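Local coordinates for protein retinol dehydratase (Spodoptera frugiperda, PDB 1FML) that is a sulfotransferase-family enzyme that, as its name implies, dehydrates retinol, and here binds retinol and adenosine-3'-5'-diphosphate, at residues L165-M170 / V231-A236. Sequence-based numbering, arbitrary orientation.
Sequences LPLSLM and VKEAWA
Glu233 OE2 is gripped by Ser168 OG at 2.8 Å, by the hydroxyl of Tyr43 and, in a salt bridge, by Lys41. The other carboxylate oxygen, OE1, takes the backbone N-H of Ser168 (N to OE1 2.6 Å, 158° at the hydrogen), so one serine engages both oxygens, each on its syn side and slightly out of the carboxylate plane. A carboxylate on a helix thus holds the short 3-10 turn 167-169 by a backbone N-H and a side-chain hydroxyl of the same residue. The reach comes from a chain extended beyond CG (chi2 -174°), while Ser168, with OG between its backbone N and carbonyl carbon (chi1 58°), turns its hydroxyl to OE2. Replacing Glu233 by an alanine would probably leave Lys41 without this charge partner, and Tyr43 and both Ser168 donors without this acceptor. Beside this polar grip, Leu167 sets its CD1 methyl against the helix backbone, 3.7 Å from Ala234 CA. In this P-loop-type sulfotransferase fold, helix and loop both pack on strands 179-184 and 243-247 of the parallel sheet: Leu167 on Met180 and Met243, Ala234 on Tyr182, Met243 and Phe245, while Pro166 and Ser168 meet Tyr43 on strand 43-46 of the small antiparallel sheet.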
loop_
_atom_site.group_PDB
_atom_site.type_symbol
_atom_site.label_atom_id
_atom_site.label_comp_id
_atom_site.label_asym_id
_atom_site.label_seq_id
_atom_site.Cartn_x
_atom_site.Cartn_y
_atom_site.Cartn_z
ATOM N N LEU A 165 0.518 6.461 1.841
ATOM C CA LEU A 165 1.041 7.820 1.844
ATOM C C LEU A 165 2.017 8.020 2.995
ATOM O O LEU A 165 1.792 7.547 4.114
ATOM C CB LEU A 165 -0.101 8.826 2.000
ATOM C CG LEU A 165 -1.016 9.085 0.815
ATOM C CD1 LEU A 165 -2.170 9.962 1.254
ATOM C CD2 LEU A 165 -0.210 9.741 -0.300
ATOM N N PRO A 166 3.123 8.721 2.739
ATOM C CA PRO A 166 4.081 8.945 3.823
ATOM C C PRO A 166 3.424 9.946 4.752
ATOM O O PRO A 166 2.512 10.648 4.340
ATOM C CB PRO A 166 5.279 9.537 3.101
ATOM C CG PRO A 166 4.621 10.307 1.976
ATOM C CD PRO A 166 3.580 9.339 1.483
ATOM N N LEU A 167 3.871 10.016 5.998
ATOM C CA LEU A 167 3.285 10.954 6.944
ATOM C C LEU A 167 3.348 12.424 6.461
ATOM O O LEU A 167 2.365 13.162 6.550
ATOM C CB LEU A 167 3.971 10.795 8.307
ATOM C CG LEU A 167 3.849 9.417 8.991
ATOM C CD1 LEU A 167 4.679 9.390 10.278
ATOM C CD2 LEU A 167 2.377 9.091 9.313
ATOM N N SER A 168 4.490 12.836 5.923
ATOM C CA SER A 168 4.661 14.207 5.452
ATOM C C SER A 168 3.586 14.741 4.493
ATOM O O SER A 168 3.481 15.951 4.271
ATOM C CB SER A 168 6.039 14.362 4.802
ATOM O OG SER A 168 6.202 13.464 3.723
ATOM N N LEU A 169 2.793 13.855 3.911
ATOM C CA LEU A 169 1.765 14.283 2.974
ATOM C C LEU A 169 0.404 14.284 3.631
ATOM O O LEU A 169 -0.607 14.592 3.007
ATOM C CB LEU A 169 1.757 13.377 1.742
ATOM C CG LEU A 169 3.002 13.540 0.875
ATOM C CD1 LEU A 169 2.879 12.676 -0.378
ATOM C CD2 LEU A 169 3.158 14.993 0.496
ATOM N N MET A 170 0.381 13.930 4.901
ATOM C CA MET A 170 -0.868 13.915 5.632
ATOM C C MET A 170 -0.817 14.971 6.743
ATOM O O MET A 170 0.244 15.499 7.088
ATOM C CB MET A 170 -1.121 12.511 6.192
ATOM C CG MET A 170 -1.241 11.448 5.097
ATOM S SD MET A 170 -1.812 9.841 5.691
ATOM C CE MET A 170 -0.250 9.089 6.171
ATOM N N VAL A 231 9.673 4.904 5.050
ATOM C CA VAL A 231 9.798 4.136 6.276
ATOM C C VAL A 231 10.328 4.972 7.427
ATOM O O VAL A 231 9.762 4.962 8.514
ATOM C CB VAL A 231 10.726 2.924 6.078
ATOM C CG1 VAL A 231 10.853 2.140 7.384
ATOM C CG2 VAL A 231 10.173 2.045 4.981
ATOM N N LYS A 232 11.413 5.697 7.188
ATOM C CA LYS A 232 12.002 6.505 8.240
ATOM C C LYS A 232 11.033 7.501 8.835
ATOM O O LYS A 232 11.125 7.812 10.023
ATOM C CB LYS A 232 13.242 7.240 7.739
ATOM C CG LYS A 232 14.459 6.340 7.532
ATOM C CD LYS A 232 15.696 7.167 7.220
ATOM C CE LYS A 232 16.843 6.298 6.781
ATOM N NZ LYS A 232 18.006 7.148 6.389
ATOM N N GLU A 233 10.104 8.007 8.035
ATOM C CA GLU A 233 9.155 8.960 8.580
ATOM C C GLU A 233 8.335 8.323 9.679
ATOM O O GLU A 233 8.187 8.904 10.741
ATOM C CB GLU A 233 8.235 9.504 7.504
ATOM C CG GLU A 233 8.768 10.762 6.858
ATOM C CD GLU A 233 7.780 11.359 5.899
ATOM O OE1 GLU A 233 6.583 11.397 6.258
ATOM O OE2 GLU A 233 8.184 11.795 4.797
ATOM N N ALA A 234 7.800 7.131 9.448
ATOM C CA ALA A 234 7.018 6.474 10.491
ATOM C C ALA A 234 7.944 6.068 11.633
ATOM O O ALA A 234 7.600 6.216 12.803
ATOM C CB ALA A 234 6.307 5.254 9.942
ATOM N N TRP A 235 9.121 5.559 11.290
ATOM C CA TRP A 235 10.088 5.136 12.294
ATOM C C TRP A 235 10.227 6.176 13.406
ATOM O O TRP A 235 10.011 5.880 14.580
ATOM C CB TRP A 235 11.451 4.913 11.639
ATOM C CG TRP A 235 12.462 4.241 12.545
ATOM C CD1 TRP A 235 13.648 4.759 12.983
ATOM C CD2 TRP A 235 12.360 2.934 13.123
ATOM N NE1 TRP A 235 14.286 3.860 13.795
ATOM C CE2 TRP A 235 13.518 2.732 13.900
ATOM C CE3 TRP A 235 11.402 1.917 13.063
ATOM C CZ2 TRP A 235 13.743 1.546 14.613
ATOM C CZ3 TRP A 235 11.626 0.738 13.772
ATOM C CH2 TRP A 235 12.786 0.564 14.536
ATOM N N ALA A 236 10.581 7.396 13.014
ATOM C CA ALA A 236 10.774 8.501 13.945
ATOM C C ALA A 236 9.578 8.778 14.855
ATOM O O ALA A 236 9.700 9.513 15.837
ATOM C CB ALA A 236 11.127 9.759 13.171
#